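Local coordinates for putative capsid protein of prophage (PDB 3BQW) that probably serves as the major capsid protein of a prophage, the subunit that would assemble into the phage head shell, at residues 312-318 with 328-334; 13-17 with 121-126. All blocks are in the same frame, centred on the assembly; numbering follows the deposited sequence.

Interaction 1: 312-318 with 328-334; sequences MFYPKNW and YVQTHSA
Y314 and H332, K316 and Q330, and W318 and Y328 are the three hydrogen-bonded pairs of this antiparallel contact, each joined by two backbone N-H to O=C bonds. The straightest run from H332 N to Y314 O and from Y328 N to W318 O, the latter at 2.8 Å. At the non-hydrogen-bonded pairs the strands close in, and P315 CA lies 3.2 Å from Q330 O in a CA-H...O contact. At the M312/S333 end, the hydroxyl of S333 donates to the carbonyl of M312, OG to O 2.7 Å.

The two strands, 314-319 and 327-338, form a beta hairpin in a mixed sheet. P315, N317, V329 and T331 share the face turned to helices 10-17 and 113-146, where T331 OG1 bonds to Q128.

On the other face the side chains meet mainly through W318. Its chi1 of 75° swings the indole across to the partner strand, where Y328 CB sits over the six-membered ring, 3.6 Å from its centroid, in a CH-pi contact. The six-membered ring of W318 and the Y328 ring are tilted by 28° and displaced, with their centroids 5.3 Å apart, so there is little stacking overlap. Q330 CB meets the indole edge at W318 CZ3, 3.6 Å away, while the Q330 amide donates to the K88 carbonyl. K316 lays CD 3.5 Å from H332 CE1, then bends so that NZ reaches D300 in a salt bridge.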
ATOM      1  N   MET A 312      -6.671  -0.564  14.017  1.00 24.72           N
ATOM      2  CA  MET A 312      -6.045  -0.126  12.770  1.00 24.23           C
ATOM      3  C   MET A 312      -6.027   1.405  12.734  1.00 24.55           C
ATOM      4  O   MET A 312      -4.988   2.033  12.511  1.00 23.38           O
ATOM      5  CB  MET A 312      -6.784  -0.662  11.549  1.00 24.36           C
ATOM      6  CG  MET A 312      -6.854  -2.206  11.426  1.00 24.86           C
ATOM      7  SD  MET A 312      -7.593  -2.715   9.856  1.00 22.68           S
ATOM      8  CE  MET A 312      -9.246  -2.121  10.095  1.00 30.33           C
ATOM      9  N   PHE A 313      -7.192   1.982  13.011  1.00 25.50           N
ATOM     10  CA  PHE A 313      -7.440   3.426  12.922  1.00 26.01           C
ATOM     11  C   PHE A 313      -8.121   3.911  14.170  1.00 26.10           C
ATOM     12  O   PHE A 313      -8.926   3.196  14.767  1.00 27.33           O
ATOM     13  CB  PHE A 313      -8.361   3.753  11.731  1.00 26.74           C
ATOM     14  CG  PHE A 313      -7.943   3.093  10.455  1.00 26.95           C
ATOM     15  CD1 PHE A 313      -6.712   3.399   9.875  1.00 26.61           C
ATOM     16  CD2 PHE A 313      -8.775   2.168   9.833  1.00 27.30           C
ATOM     17  CE1 PHE A 313      -6.301   2.779   8.691  1.00 27.46           C
ATOM     18  CE2 PHE A 313      -8.385   1.541   8.657  1.00 27.56           C
ATOM     19  CZ  PHE A 313      -7.147   1.838   8.081  1.00 27.23           C
ATOM     20  N   TYR A 314      -7.820   5.144  14.540  1.00 25.85           N
ATOM     21  CA  TYR A 314      -8.476   5.798  15.651  1.00 25.80           C
ATOM     22  C   TYR A 314      -8.732   7.262  15.279  1.00 25.51           C
ATOM     23  O   TYR A 314      -7.818   8.081  15.303  1.00 23.91           O
ATOM     24  CB  TYR A 314      -7.632   5.696  16.912  1.00 25.37           C
ATOM     25  CG  TYR A 314      -8.342   6.164  18.125  1.00 26.15           C
ATOM     26  CD1 TYR A 314      -9.122   5.284  18.878  1.00 26.64           C
ATOM     27  CD2 TYR A 314      -8.244   7.493  18.542  1.00 24.87           C
ATOM     28  CE1 TYR A 314      -9.801   5.735  19.999  1.00 26.39           C
ATOM     29  CE2 TYR A 314      -8.892   7.929  19.653  1.00 25.46           C
ATOM     30  CZ  TYR A 314      -9.668   7.053  20.375  1.00 25.78           C
ATOM     31  OH  TYR A 314     -10.312   7.501  21.492  1.00 27.06           O
ATOM     32  N   PRO A 315      -9.981   7.572  14.911  1.00 26.15           N
ATOM     33  CA  PRO A 315     -10.391   8.903  14.514  1.00 26.63           C
ATOM     34  C   PRO A 315     -10.802   9.770  15.694  1.00 26.85           C
ATOM     35  O   PRO A 315     -11.336   9.269  16.689  1.00 27.47           O
ATOM     36  CB  PRO A 315     -11.559   8.620  13.575  1.00 27.04           C
ATOM     37  CG  PRO A 315     -12.220   7.426  14.189  1.00 27.72           C
ATOM     38  CD  PRO A 315     -11.092   6.611  14.796  1.00 26.87           C
ATOM     39  N   LYS A 316     -10.496  11.060  15.603  1.00 26.93           N
ATOM     40  CA  LYS A 316     -10.816  12.022  16.654  1.00 26.85           C
ATOM     41  C   LYS A 316     -11.373  13.245  15.986  1.00 25.97           C
ATOM     42  O   LYS A 316     -10.881  13.638  14.944  1.00 25.20           O
ATOM     43  CB  LYS A 316      -9.560  12.464  17.422  1.00 26.83           C
ATOM     44  CG  LYS A 316      -8.789  11.369  18.131  1.00 28.19           C
ATOM     45  CD  LYS A 316      -7.467  11.902  18.748  1.00 28.02           C
ATOM     46  CE  LYS A 316      -7.684  12.804  19.988  1.00 29.03           C
ATOM     47  NZ  LYS A 316      -8.446  12.131  21.084  1.00 30.52           N
ATOM     48  N   ASN A 317     -12.383  13.854  16.596  1.00 25.86           N
ATOM     49  CA  ASN A 317     -12.890  15.160  16.158  1.00 26.01           C
ATOM     50  C   ASN A 317     -12.873  16.089  17.381  1.00 26.67           C
ATOM     51  O   ASN A 317     -13.277  15.677  18.461  1.00 25.97           O
ATOM     52  CB  ASN A 317     -14.300  15.010  15.570  1.00 25.13           C
ATOM     53  CG  ASN A 317     -14.967  16.363  15.200  1.00 25.39           C
ATOM     54  OD1 ASN A 317     -14.396  17.218  14.502  1.00 24.03           O
ATOM     55  ND2 ASN A 317     -16.195  16.523  15.629  1.00 21.13           N
ATOM     56  N   TRP A 318     -12.371  17.314  17.232  1.00 27.83           N
ATOM     57  CA  TRP A 318     -12.369  18.259  18.356  1.00 29.18           C
ATOM     58  C   TRP A 318     -12.401  19.688  17.855  1.00 30.54           C
ATOM     59  O   TRP A 318     -12.049  19.952  16.717  1.00 30.07           O
ATOM     60  CB  TRP A 318     -11.178  18.028  19.325  1.00 28.86           C
ATOM     61  CG  TRP A 318      -9.845  18.508  18.808  1.00 28.26           C
ATOM     62  CD1 TRP A 318      -9.248  19.712  19.056  1.00 28.18           C
ATOM     63  CD2 TRP A 318      -8.956  17.793  17.943  1.00 29.32           C
ATOM     64  NE1 TRP A 318      -8.046  19.796  18.389  1.00 28.71           N
ATOM     65  CE2 TRP A 318      -7.835  18.627  17.708  1.00 28.54           C
ATOM     66  CE3 TRP A 318      -8.993  16.526  17.344  1.00 29.51           C
ATOM     67  CZ2 TRP A 318      -6.775  18.241  16.897  1.00 28.86           C
ATOM     68  CZ3 TRP A 318      -7.930  16.144  16.528  1.00 28.65           C
ATOM     69  CH2 TRP A 318      -6.837  16.998  16.316  1.00 28.38           C
ATOM     70  N   TYR A 328     -11.063  20.288  14.120  1.00 26.58           N
ATOM     71  CA  TYR A 328     -10.186  19.330  13.432  1.00 26.57           C
ATOM     72  C   TYR A 328     -10.802  17.947  13.467  1.00 25.51           C
ATOM     73  O   TYR A 328     -11.576  17.630  14.367  1.00 23.77           O
ATOM     74  CB  TYR A 328      -8.824  19.220  14.112  1.00 27.75           C
ATOM     75  CG  TYR A 328      -8.031  20.482  14.096  1.00 28.93           C
ATOM     76  CD1 TYR A 328      -7.245  20.800  12.999  1.00 31.61           C
ATOM     77  CD2 TYR A 328      -8.079  21.376  15.163  1.00 30.99           C
ATOM     78  CE1 TYR A 328      -6.510  21.965  12.955  1.00 31.47           C
ATOM     79  CE2 TYR A 328      -7.355  22.548  15.131  1.00 32.54           C
ATOM     80  CZ  TYR A 328      -6.565  22.827  14.013  1.00 32.66           C
ATOM     81  OH  TYR A 328      -5.829  23.984  13.947  1.00 34.33           O
ATOM     82  N   VAL A 329     -10.457  17.153  12.457  1.00 24.51           N
ATOM     83  CA  VAL A 329     -10.611  15.704  12.491  1.00 24.55           C
ATOM     84  C   VAL A 329      -9.213  15.133  12.226  1.00 24.21           C
ATOM     85  O   VAL A 329      -8.402  15.704  11.483  1.00 23.66           O
ATOM     86  CB  VAL A 329     -11.698  15.152  11.498  1.00 24.64           C
ATOM     87  CG1 VAL A 329     -11.282  15.289  10.057  1.00 25.61           C
ATOM     88  CG2 VAL A 329     -11.983  13.703  11.780  1.00 26.01           C
ATOM     89  N   GLN A 330      -8.920  14.024  12.880  1.00 24.03           N
ATOM     90  CA  GLN A 330      -7.612  13.402  12.799  1.00 23.82           C
ATOM     91  C   GLN A 330      -7.751  11.900  12.975  1.00 23.39           C
ATOM     92  O   GLN A 330      -8.560  11.433  13.782  1.00 24.66           O
ATOM     93  CB  GLN A 330      -6.737  13.973  13.906  1.00 23.79           C
ATOM     94  CG  GLN A 330      -5.357  13.413  13.995  1.00 24.14           C
ATOM     95  CD  GLN A 330      -4.608  13.990  15.152  1.00 26.17           C
ATOM     96  OE1 GLN A 330      -5.030  13.837  16.290  1.00 28.60           O
ATOM     97  NE2 GLN A 330      -3.505  14.688  14.876  1.00 24.67           N
ATOM     98  N   THR A 331      -6.945  11.142  12.250  1.00 23.15           N
ATOM     99  CA  THR A 331      -6.960   9.690  12.321  1.00 22.86           C
ATOM    100  C   THR A 331      -5.549   9.143  12.631  1.00 23.15           C
ATOM    101  O   THR A 331      -4.599   9.344  11.859  1.00 22.50           O
ATOM    102  CB  THR A 331      -7.480   9.083  11.003  1.00 22.74           C
ATOM    103  OG1 THR A 331      -8.715   9.724  10.648  1.00 23.88           O
ATOM    104  CG2 THR A 331      -7.702   7.566  11.147  1.00 22.67           C
ATOM    105  N   HIS A 332      -5.445   8.456  13.768  1.00 22.73           N
ATOM    106  CA  HIS A 332      -4.236   7.764  14.200  1.00 22.80           C
ATOM    107  C   HIS A 332      -4.137   6.371  13.594  1.00 22.57           C
ATOM    108  O   HIS A 332      -5.123   5.653  13.505  1.00 22.19           O
ATOM    109  CB  HIS A 332      -4.226   7.629  15.728  1.00 23.60           C
ATOM    110  CG  HIS A 332      -4.035   8.925  16.445  1.00 22.95           C
ATOM    111  ND1 HIS A 332      -4.919   9.974  16.332  1.00 25.74           N
ATOM    112  CD2 HIS A 332      -3.056   9.350  17.272  1.00 24.05           C
ATOM    113  CE1 HIS A 332      -4.499  10.983  17.071  1.00 24.20           C
ATOM    114  NE2 HIS A 332      -3.359  10.635  17.638  1.00 24.73           N
ATOM    115  N   SER A 333      -2.930   6.000  13.184  1.00 22.80           N
ATOM    116  CA  SER A 333      -2.617   4.642  12.683  1.00 22.52           C
ATOM    117  C   SER A 333      -1.101   4.383  12.696  1.00 22.35           C
ATOM    118  O   SER A 333      -0.314   5.299  12.465  1.00 21.67           O
ATOM    119  CB  SER A 333      -3.138   4.464  11.252  1.00 22.33           C
ATOM    120  OG  SER A 333      -3.174   3.100  10.881  1.00 20.91           O
ATOM    121  N   ALA A 334      -0.710   3.130  12.933  1.00 22.21           N
ATOM    122  CA  ALA A 334       0.712   2.738  12.977  1.00 22.04           C
ATOM    123  C   ALA A 334       0.919   1.434  12.216  1.00 21.75           C
ATOM    124  O   ALA A 334       1.287   0.435  12.799  1.00 22.30           O
ATOM    125  CB  ALA A 334       1.205   2.611  14.447  1.00 21.46           C
TER

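Interaction 2: 13-17 with 121-126; sequences LFAYL and ITGNMR
Y16 lays its ring across the side chain of T122, whose methyl CG2 stands 3.5 Å from the ring centroid and almost on the ring normal, a CH-pi contact centred on the face. With CG anti to the backbone N (chi1 -177°), the tyrosine reaches straight out from helix 10-17 to helix 113-146. The short segments are 10.9 Å apart at their axes and cross at -57°, a separation spanned mainly by the side chains of Y16, M125 and R126.

M125 is at the centre of the apolar part. Its chain bends at its end and brings CE to the edge of the Y16 ring, 4.2 Å from CD2, while SD makes an oblique Met-aromatic contact. The same methyl touches L17 CD1 and lies 3.4 Å from L13 O. L13 CD2 packs on M125 SD and on I121 CG2, the latter at 3.8 Å.

One polar bond crosses the contact: R126 NH1 donates to Y16 OH at 2.9 Å, with the oxygen near the guanidinium plane and the N-H...O angle at 155°. R126 NE also makes a long, weak ion pair with E24.

With T122 over one face of the ring and R126 bonded to its hydroxyl, the phenol is positioned by both an apolar and a polar contact, and the arginine's charge would probably polarise the O-H bond.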
ATOM      1  N   LEU A  13     -17.658   8.570  15.147  1.00 30.15           N
ATOM      2  CA  LEU A  13     -16.700   8.472  14.043  1.00 29.14           C
ATOM      3  C   LEU A  13     -16.442   7.019  13.608  1.00 28.61           C
ATOM      4  O   LEU A  13     -16.342   6.744  12.410  1.00 28.40           O
ATOM      5  CB  LEU A  13     -15.393   9.168  14.428  1.00 29.54           C
ATOM      6  CG  LEU A  13     -15.471  10.619  14.928  1.00 29.21           C
ATOM      7  CD1 LEU A  13     -14.123  11.060  15.441  1.00 30.27           C
ATOM      8  CD2 LEU A  13     -15.968  11.567  13.867  1.00 29.31           C
ATOM      9  N   PHE A  14     -16.335   6.090  14.556  1.00 28.27           N
ATOM     10  CA  PHE A  14     -16.209   4.656  14.216  1.00 29.15           C
ATOM     11  C   PHE A  14     -17.430   4.096  13.477  1.00 29.60           C
ATOM     12  O   PHE A  14     -17.290   3.215  12.635  1.00 29.99           O
ATOM     13  CB  PHE A  14     -15.961   3.789  15.460  1.00 29.69           C
ATOM     14  CG  PHE A  14     -14.510   3.661  15.844  1.00 29.42           C
ATOM     15  CD1 PHE A  14     -14.068   4.080  17.081  1.00 29.94           C
ATOM     16  CD2 PHE A  14     -13.590   3.121  14.956  1.00 30.13           C
ATOM     17  CE1 PHE A  14     -12.715   3.957  17.424  1.00 30.62           C
ATOM     18  CE2 PHE A  14     -12.261   3.004  15.287  1.00 29.90           C
ATOM     19  CZ  PHE A  14     -11.823   3.420  16.523  1.00 30.68           C
ATOM     20  N   ALA A  15     -18.614   4.597  13.797  1.00 29.99           N
ATOM     21  CA  ALA A  15     -19.851   4.216  13.095  1.00 30.69           C
ATOM     22  C   ALA A  15     -19.730   4.456  11.593  1.00 31.22           C
ATOM     23  O   ALA A  15     -20.213   3.664  10.797  1.00 31.74           O
ATOM     24  CB  ALA A  15     -21.065   4.989  13.669  1.00 29.84           C
ATOM     25  N   TYR A  16     -19.076   5.548  11.213  1.00 31.71           N
ATOM     26  CA  TYR A  16     -18.845   5.838   9.807  1.00 32.57           C
ATOM     27  C   TYR A  16     -17.714   4.984   9.230  1.00 33.45           C
ATOM     28  O   TYR A  16     -17.840   4.391   8.163  1.00 32.91           O
ATOM     29  CB  TYR A  16     -18.501   7.308   9.624  1.00 32.55           C
ATOM     30  CG  TYR A  16     -18.338   7.654   8.177  1.00 32.16           C
ATOM     31  CD1 TYR A  16     -19.453   7.670   7.326  1.00 33.25           C
ATOM     32  CD2 TYR A  16     -17.096   7.934   7.645  1.00 30.73           C
ATOM     33  CE1 TYR A  16     -19.320   7.963   5.989  1.00 33.64           C
ATOM     34  CE2 TYR A  16     -16.953   8.221   6.290  1.00 32.13           C
ATOM     35  CZ  TYR A  16     -18.070   8.224   5.475  1.00 31.51           C
ATOM     36  OH  TYR A  16     -17.957   8.528   4.159  1.00 32.49           O
ATOM     37  N   LEU A  17     -16.609   4.947   9.955  1.00 34.39           N
ATOM     38  CA  LEU A  17     -15.427   4.213   9.546  1.00 36.22           C
ATOM     39  C   LEU A  17     -15.754   2.725   9.306  1.00 37.90           C
ATOM     40  O   LEU A  17     -15.185   2.085   8.425  1.00 37.74           O
ATOM     41  CB  LEU A  17     -14.334   4.398  10.615  1.00 35.63           C
ATOM     42  CG  LEU A  17     -12.857   4.279  10.288  1.00 36.85           C
ATOM     43  CD1 LEU A  17     -12.438   5.090   9.009  1.00 37.04           C
ATOM     44  CD2 LEU A  17     -12.033   4.691  11.514  1.00 36.17           C
ATOM     45  N   ILE A 121     -16.461  16.305   7.886  1.00 22.41           N
ATOM     46  CA  ILE A 121     -15.786  15.394   8.791  1.00 22.62           C
ATOM     47  C   ILE A 121     -15.549  14.058   8.099  1.00 23.12           C
ATOM     48  O   ILE A 121     -14.414  13.568   8.068  1.00 23.31           O
ATOM     49  CB  ILE A 121     -16.562  15.195  10.113  1.00 23.32           C
ATOM     50  CG1 ILE A 121     -16.436  16.450  10.994  1.00 22.44           C
ATOM     51  CG2 ILE A 121     -16.052  13.961  10.865  1.00 23.13           C
ATOM     52  CD1 ILE A 121     -17.498  16.568  12.050  1.00 22.92           C
ATOM     53  N   THR A 122     -16.603  13.507   7.504  1.00 22.94           N
ATOM     54  CA  THR A 122     -16.540  12.217   6.842  1.00 23.17           C
ATOM     55  C   THR A 122     -15.676  12.299   5.588  1.00 24.00           C
ATOM     56  O   THR A 122     -14.927  11.351   5.262  1.00 23.51           O
ATOM     57  CB  THR A 122     -17.947  11.696   6.481  1.00 23.88           C
ATOM     58  OG1 THR A 122     -18.688  12.695   5.767  1.00 23.30           O
ATOM     59  CG2 THR A 122     -18.749  11.282   7.755  1.00 21.68           C
ATOM     60  N   GLY A 123     -15.762  13.431   4.884  1.00 23.89           N
ATOM     61  CA  GLY A 123     -14.909  13.658   3.715  1.00 23.19           C
ATOM     62  C   GLY A 123     -13.433  13.645   4.064  1.00 23.07           C
ATOM     63  O   GLY A 123     -12.622  13.056   3.351  1.00 24.11           O
ATOM     64  N   ASN A 124     -13.078  14.307   5.156  1.00 23.22           N
ATOM     65  CA  ASN A 124     -11.700  14.355   5.632  1.00 23.01           C
ATOM     66  C   ASN A 124     -11.254  13.039   6.244  1.00 22.68           C
ATOM     67  O   ASN A 124     -10.091  12.650   6.100  1.00 23.05           O
ATOM     68  CB  ASN A 124     -11.491  15.517   6.591  1.00 23.67           C
ATOM     69  CG  ASN A 124     -11.415  16.858   5.863  1.00 25.59           C
ATOM     70  OD1 ASN A 124     -10.509  17.083   5.090  1.00 26.44           O
ATOM     71  ND2 ASN A 124     -12.388  17.734   6.097  1.00 28.84           N
ATOM     72  N   MET A 125     -12.166  12.321   6.880  1.00 22.38           N
ATOM     73  CA  MET A 125     -11.864  10.973   7.353  1.00 22.14           C
ATOM     74  C   MET A 125     -11.487  10.067   6.198  1.00 22.80           C
ATOM     75  O   MET A 125     -10.509   9.319   6.304  1.00 22.63           O
ATOM     76  CB  MET A 125     -13.056  10.358   8.106  1.00 22.68           C
ATOM     77  CG  MET A 125     -13.275  10.874   9.539  1.00 23.58           C
ATOM     78  SD  MET A 125     -14.730  10.156  10.372  1.00 19.74           S
ATOM     79  CE  MET A 125     -14.071   8.509  10.533  1.00 17.38           C
ATOM     80  N   ARG A 126     -12.264  10.107   5.108  1.00 23.35           N
ATOM     81  CA  ARG A 126     -11.969   9.298   3.925  1.00 24.87           C
ATOM     82  C   ARG A 126     -10.601   9.630   3.331  1.00 24.63           C
ATOM     83  O   ARG A 126      -9.889   8.756   2.880  1.00 24.23           O
ATOM     84  CB  ARG A 126     -13.051   9.440   2.834  1.00 24.53           C
ATOM     85  CG  ARG A 126     -14.368   8.721   3.167  1.00 25.98           C
ATOM     86  CD  ARG A 126     -15.319   8.600   1.967  1.00 27.69           C
ATOM     87  NE  ARG A 126     -15.460   9.819   1.159  1.00 28.31           N
ATOM     88  CZ  ARG A 126     -16.308  10.813   1.406  1.00 30.58           C
ATOM     89  NH1 ARG A 126     -17.129  10.781   2.449  1.00 33.92           N
ATOM     90  NH2 ARG A 126     -16.337  11.865   0.598  1.00 31.06           N
TER

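Both segments of interaction 2 precede those of interaction 1 in sequence, yet the centres of the two contacts are about 9 Å apart. Helices 10-17 and 113-146 lie against one face of the hairpin formed by strands 314-319 and 327-338: the helix pair of interaction 2 packs on the face of the hairpin of interaction 1 that carries P315, N317 and V329. They touch directly: L13 CD1 is 3.5 Å from P315 O, and V329 CG1 is 3.5 Å from N124 CB. M125 also reaches V329, and I121 reaches N317. The N-terminal helix, the long helix and the late hairpin, all parts of a phage major capsid protein E-type chain, are thereby brought together in one packed region.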